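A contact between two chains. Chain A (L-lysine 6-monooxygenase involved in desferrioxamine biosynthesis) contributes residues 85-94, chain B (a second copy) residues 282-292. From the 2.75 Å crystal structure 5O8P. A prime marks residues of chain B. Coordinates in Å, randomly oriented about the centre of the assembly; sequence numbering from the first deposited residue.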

ATOM      1  N   GLY A  85      -3.999  -2.867 -29.140  1.00 36.25           N
ATOM      2  CA  GLY A  85      -4.637  -1.556 -29.140  1.00 37.05           C
ATOM      3  C   GLY A  85      -5.170  -1.154 -27.775  1.00 39.42           C
ATOM      4  O   GLY A  85      -6.099  -0.349 -27.701  1.00 42.22           O
ATOM      5  N   LYS A  86      -4.553  -1.682 -26.713  1.00 39.39           N
ATOM      6  CA  LYS A  86      -4.964  -1.452 -25.325  1.00 39.35           C
ATOM      7  C   LYS A  86      -3.839  -0.965 -24.389  1.00 41.12           C
ATOM      8  O   LYS A  86      -3.997  -0.994 -23.160  1.00 44.00           O
ATOM      9  N   LEU A  87      -2.706  -0.536 -24.936  1.00 40.79           N
ATOM     10  CA  LEU A  87      -1.555  -0.197 -24.099  1.00 37.41           C
ATOM     11  C   LEU A  87      -1.892   0.931 -23.140  1.00 36.59           C
ATOM     12  O   LEU A  87      -1.390   0.945 -22.021  1.00 36.83           O
ATOM     13  N   TYR A  88      -2.741   1.866 -23.560  1.00 36.95           N
ATOM     14  CA  TYR A  88      -3.089   2.974 -22.691  1.00 38.76           C
ATOM     15  C   TYR A  88      -3.925   2.507 -21.509  1.00 37.85           C
ATOM     16  O   TYR A  88      -3.822   3.059 -20.410  1.00 36.56           O
ATOM     17  N   SER A  89      -4.746   1.486 -21.727  1.00 37.64           N
ATOM     18  CA  SER A  89      -5.521   0.905 -20.639  1.00 36.07           C
ATOM     19  C   SER A  89      -4.607   0.237 -19.629  1.00 33.85           C
ATOM     20  O   SER A  89      -4.772   0.405 -18.430  1.00 33.24           O
ATOM     21  N   PHE A  90      -3.643  -0.520 -20.132  1.00 32.59           N
ATOM     22  CA  PHE A  90      -2.621  -1.153 -19.295  1.00 33.52           C
ATOM     23  C   PHE A  90      -1.793  -0.128 -18.481  1.00 35.34           C
ATOM     24  O   PHE A  90      -1.370  -0.419 -17.348  1.00 33.37           O
ATOM     25  N   TYR A  91      -1.569   1.045 -19.085  1.00 34.22           N
ATOM     26  CA  TYR A  91      -0.868   2.172 -18.465  1.00 33.23           C
ATOM     27  C   TYR A  91      -1.675   2.732 -17.311  1.00 33.21           C
ATOM     28  O   TYR A  91      -1.139   2.930 -16.228  1.00 37.19           O
ATOM     29  N   ILE A  92      -2.964   2.956 -17.547  1.00 33.49           N
ATOM     30  CA  ILE A  92      -3.914   3.359 -16.497  1.00 32.10           C
ATOM     31  C   ILE A  92      -4.040   2.299 -15.394  1.00 31.33           C
ATOM     32  O   ILE A  92      -4.091   2.635 -14.228  1.00 35.53           O
ATOM     33  N   ARG A  93      -4.098   1.026 -15.755  1.00 35.29           N
ATOM     34  CA  ARG A  93      -4.133  -0.051 -14.760  1.00 38.29           C
ATOM     35  C   ARG A  93      -2.954   0.078 -13.775  1.00 38.35           C
ATOM     36  O   ARG A  93      -3.146  -0.052 -12.566  1.00 37.86           O
ATOM     37  N   GLU A  94      -1.754   0.350 -14.295  1.00 39.60           N
ATOM     38  CA  GLU A  94      -0.571   0.594 -13.467  1.00 41.76           C
ATOM     39  C   GLU A  94      -0.374  -0.533 -12.440  1.00 41.49           C
ATOM     40  O   GLU A  94      -0.315  -0.310 -11.240  1.00 50.05           O
TER
ATOM     41  N   ILE B 282     -13.067  -0.965  -9.406  1.00 31.30           N
ATOM     42  CA  ILE B 282     -14.013  -1.008 -10.517  1.00 31.29           C
ATOM     43  C   ILE B 282     -13.277  -0.971 -11.857  1.00 32.61           C
ATOM     44  O   ILE B 282     -13.602  -1.748 -12.741  1.00 32.96           O
ATOM     45  N   TYR B 283     -12.303  -0.075 -12.021  1.00 33.91           N
ATOM     46  CA  TYR B 283     -11.506  -0.049 -13.265  1.00 32.12           C
ATOM     47  C   TYR B 283     -10.786  -1.372 -13.452  1.00 33.17           C
ATOM     48  O   TYR B 283     -10.834  -1.944 -14.530  1.00 31.70           O
ATOM     49  N   ASP B 284     -10.143  -1.860 -12.395  1.00 36.76           N
ATOM     50  CA  ASP B 284      -9.423  -3.127 -12.462  1.00 40.31           C
ATOM     51  C   ASP B 284     -10.341  -4.301 -12.790  1.00 37.07           C
ATOM     52  O   ASP B 284      -9.926  -5.222 -13.478  1.00 37.01           O
ATOM     53  N   LEU B 285     -11.585  -4.265 -12.320  1.00 36.35           N
ATOM     54  CA  LEU B 285     -12.530  -5.348 -12.607  1.00 33.66           C
ATOM     55  C   LEU B 285     -13.082  -5.257 -14.025  1.00 31.33           C
ATOM     56  O   LEU B 285     -13.220  -6.284 -14.669  1.00 34.07           O
ATOM     57  N   LEU B 286     -13.391  -4.053 -14.513  1.00 28.28           N
ATOM     58  CA  LEU B 286     -13.700  -3.852 -15.942  1.00 29.03           C
ATOM     59  C   LEU B 286     -12.569  -4.391 -16.827  1.00 29.81           C
ATOM     60  O   LEU B 286     -12.812  -5.153 -17.758  1.00 29.68           O
ATOM     61  N   TYR B 287     -11.337  -4.016 -16.505  1.00 30.31           N
ATOM     62  CA  TYR B 287     -10.162  -4.553 -17.186  1.00 31.48           C
ATOM     63  C   TYR B 287     -10.186  -6.093 -17.206  1.00 31.69           C
ATOM     64  O   TYR B 287     -10.120  -6.688 -18.273  1.00 33.87           O
ATOM     65  N   VAL B 288     -10.299  -6.733 -16.044  1.00 33.10           N
ATOM     66  CA  VAL B 288     -10.252  -8.213 -15.973  1.00 34.89           C
ATOM     67  C   VAL B 288     -11.403  -8.898 -16.711  1.00 34.39           C
ATOM     68  O   VAL B 288     -11.194  -9.915 -17.385  1.00 35.66           O
ATOM     69  N   LYS B 289     -12.610  -8.361 -16.567  1.00 33.93           N
ATOM     70  CA  LYS B 289     -13.763  -8.925 -17.251  1.00 34.47           C
ATOM     71  C   LYS B 289     -13.586  -8.787 -18.753  1.00 34.05           C
ATOM     72  O   LYS B 289     -13.903  -9.711 -19.486  1.00 36.49           O
ATOM     73  N   GLN B 290     -13.055  -7.651 -19.206  1.00 31.56           N
ATOM     74  CA  GLN B 290     -12.893  -7.376 -20.635  1.00 30.70           C
ATOM     75  C   GLN B 290     -11.943  -8.372 -21.343  1.00 30.62           C
ATOM     76  O   GLN B 290     -11.980  -8.514 -22.565  1.00 30.46           O
ATOM     77  N   LEU B 291     -11.128  -9.096 -20.588  1.00 31.55           N
ATOM     78  CA  LEU B 291     -10.267 -10.111 -21.183  1.00 33.90           C
ATOM     79  C   LEU B 291     -10.999 -11.263 -21.876  1.00 36.64           C
ATOM     80  O   LEU B 291     -10.387 -11.932 -22.680  1.00 33.94           O
ATOM     81  N   ASP B 292     -12.271 -11.510 -21.560  1.00 44.35           N
ATOM     82  CA  ASP B 292     -13.062 -12.585 -22.218  1.00 51.62           C
ATOM     83  C   ASP B 292     -13.863 -12.130 -23.432  1.00 52.94           C
ATOM     84  O   ASP B 292     -14.290 -12.965 -24.235  1.00 68.09           O
TER

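The two helices, 87-93 of chain A and the one through 282′-290′ of chain B, run roughly antiparallel, at 142° between their N-to-C directions. Their axes come no closer than 10.7 Å, a spacing wide enough for tyrosine side chains to lie between them. The closest CA pair, Arg93 CA and Asp284′ CA at 6.5 Å, sits near the C-terminal end of the chain A helix. Together the stretches bury 500 Å², and Arg93 and Tyr287′ carry the largest shares.

Chain B supplies two aromatic rings one helical turn apart. Tyr283′ and Tyr287′ both point their CA-to-CB bonds toward chain A, and both have chi1 t (-171°). In chain A, Lys86 and Ile92 point toward chain B, while Ser89 and Arg93 leave sideways; Leu87, Tyr88 and Tyr91 point away and make no contact.

The clearest polar link is the hydrogen bond between Ser89 OG and Tyr283′ OH, 2.8 Å long. Each hydroxyl can donate or accept, so the heavy-atom geometry leaves the direction open. With chi1 t (-179°), Ser89 also places OG 3.4 Å from Tyr287′ CD2, at the edge of that ring and near its plane. The same serine thus meets both tyrosines, with a hydrogen bond to the first and a packing contact with the second.

Lys86, at the N-cap position, follows a p, t, m, t course that carries its amine to chain B. Lys86 NZ donates a weak hydrogen bond to Tyr287′ OH at 3.3 Å; both atoms also have hydrogen-bond partners elsewhere in the structure, so neither depends on this link. Lys86 NZ lies 4.2 Å from Gln290′ OE1, beyond hydrogen-bonding range, and 3.5 Å from Leu291′ CD2, a methyl that can offer no polar partner. Tyr287′ OH also reaches the edge of the Phe90 ring, 3.5 Å from Phe90 CD1, although the CA-to-CB bond of Phe90 points away from chain B.

The ring faces receive aliphatic groups. Ile92 (m, t) sets CG2 over the face of Tyr283′, 3.9 Å from the ring centroid and 24° off the normal, with Tyr283′ CZ its closest atom at 3.6 Å. Arg93 CD stands more squarely over Tyr287′, 3.6 Å from the centroid and only 8° off the normal. Both arrangements are CH-pi contacts.

From there Arg93, t through chi3 with chi4 at 74°, brings its guanidinium toward Asp284′. Arg93 NH1 lies 3.7 Å from Asp284′ O, which is at the guanidinium edge near its plane but at too long a distance to count as a hydrogen bond; Asp284′ O already accepts the helical bond from Val288′ N at 3.0 Å. Arg93 NH1 and Asp284′ OD1 are 4.0 Å apart, with the oxygen well out of the guanidinium plane. Their opposite charges are near one another, yet no N-H points at OD1, which is hydrogen-bonded elsewhere.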

ATOM      1  CB  LYS A  86      -5.522  -2.758 -24.755  1.00 39.82           C
ATOM      2  CG  LYS A  86      -4.469  -3.833 -24.494  1.00 41.16           C
ATOM      3  CD  LYS A  86      -5.080  -5.097 -23.929  1.00 42.92           C
ATOM      4  CE  LYS A  86      -5.446  -4.966 -22.455  1.00 43.84           C
ATOM      5  NZ  LYS A  86      -6.125  -6.205 -21.980  1.00 47.38           N
ATOM      6  CB  LEU A  87      -0.331   0.167 -24.940  1.00 34.00           C
ATOM      7  CG  LEU A  87       0.934   0.626 -24.205  1.00 34.21           C
ATOM      8  CD1 LEU A  87       1.481  -0.412 -23.238  1.00 33.33           C
ATOM      9  CD2 LEU A  87       1.996   0.999 -25.230  1.00 37.75           C
ATOM     10  CB  TYR A  88      -3.791   4.113 -23.442  1.00 43.49           C
ATOM     11  CG  TYR A  88      -3.515   5.434 -22.780  1.00 52.20           C
ATOM     12  CD1 TYR A  88      -2.369   6.166 -23.095  1.00 61.97           C
ATOM     13  CD2 TYR A  88      -4.361   5.930 -21.782  1.00 59.81           C
ATOM     14  CE1 TYR A  88      -2.082   7.358 -22.446  1.00 73.80           C
ATOM     15  CE2 TYR A  88      -4.084   7.126 -21.127  1.00 62.70           C
ATOM     16  CZ  TYR A  88      -2.941   7.839 -21.462  1.00 68.19           C
ATOM     17  OH  TYR A  88      -2.654   9.030 -20.827  1.00 65.31           O
ATOM     18  CB  SER A  89      -6.525  -0.097 -21.158  1.00 35.63           C
ATOM     19  OG  SER A  89      -7.260  -0.605 -20.066  1.00 39.49           O
ATOM     20  CB  PHE A  90      -1.700  -2.001 -20.169  1.00 30.36           C
ATOM     21  CG  PHE A  90      -0.682  -2.762 -19.398  1.00 29.91           C
ATOM     22  CD1 PHE A  90      -1.046  -3.894 -18.700  1.00 31.34           C
ATOM     23  CD2 PHE A  90       0.636  -2.337 -19.342  1.00 31.16           C
ATOM     24  CE1 PHE A  90      -0.115  -4.606 -17.963  1.00 32.07           C
ATOM     25  CE2 PHE A  90       1.576  -3.043 -18.605  1.00 32.00           C
ATOM     26  CZ  PHE A  90       1.200  -4.182 -17.918  1.00 31.85           C
ATOM     27  CB  TYR A  91      -0.570   3.249 -19.531  1.00 33.93           C
ATOM     28  CG  TYR A  91      -0.100   4.634 -19.084  1.00 34.60           C
ATOM     29  CD1 TYR A  91       1.253   4.922 -18.924  1.00 38.13           C
ATOM     30  CD2 TYR A  91      -1.010   5.666 -18.884  1.00 35.52           C
ATOM     31  CE1 TYR A  91       1.692   6.184 -18.533  1.00 39.45           C
ATOM     32  CE2 TYR A  91      -0.593   6.937 -18.500  1.00 39.46           C
ATOM     33  CZ  TYR A  91       0.770   7.197 -18.324  1.00 40.77           C
ATOM     34  OH  TYR A  91       1.199   8.450 -17.940  1.00 31.45           O
ATOM     35  CB  ILE A  92      -5.311   3.653 -17.098  1.00 34.44           C
ATOM     36  CG1 ILE A  92      -5.244   4.893 -18.000  1.00 37.70           C
ATOM     37  CG2 ILE A  92      -6.370   3.850 -16.014  1.00 33.18           C
ATOM     38  CD1 ILE A  92      -6.432   5.058 -18.931  1.00 37.96           C
ATOM     39  CB  ARG A  93      -4.129  -1.424 -15.442  1.00 38.70           C
ATOM     40  CG  ARG A  93      -4.457  -2.595 -14.540  1.00 40.29           C
ATOM     41  CD  ARG A  93      -4.307  -3.906 -15.295  1.00 44.85           C
ATOM     42  NE  ARG A  93      -4.044  -5.044 -14.424  1.00 46.96           N
ATOM     43  CZ  ARG A  93      -4.942  -5.638 -13.628  1.00 52.10           C
ATOM     44  NH1 ARG A  93      -6.210  -5.219 -13.564  1.00 52.11           N
ATOM     45  NH2 ARG A  93      -4.567  -6.671 -12.875  1.00 50.87           N
ATOM     46  CB  GLU A  94      -0.691   1.966 -12.792  1.00 45.92           C
ATOM     47  CG  GLU A  94       0.583   2.515 -12.170  1.00 50.37           C
ATOM     48  CD  GLU A  94       0.363   3.869 -11.527  1.00 53.79           C
ATOM     49  OE1 GLU A  94       0.084   4.832 -12.273  1.00 59.38           O
ATOM     50  OE2 GLU A  94       0.465   3.966 -10.285  1.00 53.04           O
TER
ATOM     51  CB  ILE B 282     -15.036   0.150 -10.443  1.00 31.37           C
ATOM     52  CG1 ILE B 282     -15.965  -0.043  -9.259  1.00 32.34           C
ATOM     53  CG2 ILE B 282     -15.866   0.256 -11.722  1.00 31.47           C
ATOM     54  CD1 ILE B 282     -16.782   1.182  -8.921  1.00 34.86           C
ATOM     55  CB  TYR B 283     -10.488   1.101 -13.312  1.00 29.99           C
ATOM     56  CG  TYR B 283      -9.854   1.223 -14.661  1.00 27.89           C
ATOM     57  CD1 TYR B 283     -10.456   1.980 -15.658  1.00 27.85           C
ATOM     58  CD2 TYR B 283      -8.670   0.546 -14.969  1.00 28.35           C
ATOM     59  CE1 TYR B 283      -9.890   2.076 -16.933  1.00 28.17           C
ATOM     60  CE2 TYR B 283      -8.092   0.638 -16.241  1.00 27.66           C
ATOM     61  CZ  TYR B 283      -8.709   1.406 -17.226  1.00 27.54           C
ATOM     62  OH  TYR B 283      -8.189   1.526 -18.508  1.00 28.02           O
ATOM     63  CB  ASP B 284      -8.618  -3.388 -11.164  1.00 44.77           C
ATOM     64  CG  ASP B 284      -7.325  -2.549 -11.071  1.00 51.99           C
ATOM     65  OD1 ASP B 284      -7.100  -1.647 -11.921  1.00 57.66           O
ATOM     66  OD2 ASP B 284      -6.520  -2.802 -10.141  1.00 56.82           O
ATOM     67  CB  LEU B 285     -13.663  -5.395 -11.585  1.00 32.66           C
ATOM     68  CG  LEU B 285     -14.553  -6.645 -11.655  1.00 30.39           C
ATOM     69  CD1 LEU B 285     -13.768  -7.943 -11.511  1.00 28.74           C
ATOM     70  CD2 LEU B 285     -15.627  -6.558 -10.580  1.00 31.49           C
ATOM     71  CB  LEU B 286     -13.934  -2.378 -16.267  1.00 28.26           C
ATOM     72  CG  LEU B 286     -15.183  -1.744 -15.658  1.00 29.63           C
ATOM     73  CD1 LEU B 286     -15.134  -0.235 -15.776  1.00 29.86           C
ATOM     74  CD2 LEU B 286     -16.453  -2.272 -16.304  1.00 32.48           C
ATOM     75  CB  TYR B 287      -8.854  -4.009 -16.548  1.00 32.84           C
ATOM     76  CG  TYR B 287      -7.598  -4.347 -17.311  1.00 30.53           C
ATOM     77  CD1 TYR B 287      -7.006  -5.601 -17.177  1.00 31.80           C
ATOM     78  CD2 TYR B 287      -7.014  -3.432 -18.182  1.00 30.04           C
ATOM     79  CE1 TYR B 287      -5.872  -5.946 -17.890  1.00 32.86           C
ATOM     80  CE2 TYR B 287      -5.874  -3.763 -18.905  1.00 31.50           C
ATOM     81  CZ  TYR B 287      -5.303  -5.026 -18.753  1.00 32.22           C
ATOM     82  OH  TYR B 287      -4.168  -5.393 -19.440  1.00 30.05           O
ATOM     83  CB  VAL B 288     -10.213  -8.720 -14.511  1.00 34.23           C
ATOM     84  CG1 VAL B 288     -10.464 -10.229 -14.421  1.00 34.74           C
ATOM     85  CG2 VAL B 288      -8.870  -8.397 -13.890  1.00 35.26           C
ATOM     86  CB  LYS B 289     -15.063  -8.247 -16.836  1.00 35.62           C
ATOM     87  CG  LYS B 289     -15.458  -8.412 -15.385  1.00 39.42           C
ATOM     88  CD  LYS B 289     -16.109  -9.737 -15.124  1.00 39.32           C
ATOM     89  CE  LYS B 289     -16.230 -10.054 -13.646  1.00 42.46           C
ATOM     90  NZ  LYS B 289     -16.766 -11.426 -13.475  1.00 48.49           N
ATOM     91  CB  GLN B 290     -12.463  -5.908 -20.835  1.00 31.83           C
ATOM     92  CG  GLN B 290     -12.544  -5.347 -22.250  1.00 32.96           C
ATOM     93  CD  GLN B 290     -11.362  -5.728 -23.130  1.00 35.29           C
ATOM     94  OE1 GLN B 290     -10.285  -6.081 -22.650  1.00 39.01           O
ATOM     95  NE2 GLN B 290     -11.571  -5.679 -24.437  1.00 40.46           N
ATOM     96  CB  LEU B 291      -9.318 -10.695 -20.134  1.00 34.22           C
ATOM     97  CG  LEU B 291      -8.407  -9.745 -19.370  1.00 34.57           C
ATOM     98  CD1 LEU B 291      -7.436 -10.540 -18.519  1.00 35.00           C
ATOM     99  CD2 LEU B 291      -7.663  -8.831 -20.328  1.00 35.69           C
ATOM    100  CB  ASP B 292     -14.025 -13.255 -21.232  1.00 55.60           C
ATOM    101  CG  ASP B 292     -13.306 -13.948 -20.082  1.00 67.11           C
ATOM    102  OD1 ASP B 292     -12.111 -14.295 -20.263  1.00 69.43           O
ATOM    103  OD2 ASP B 292     -13.938 -14.145 -19.002  1.00 74.51           O
TER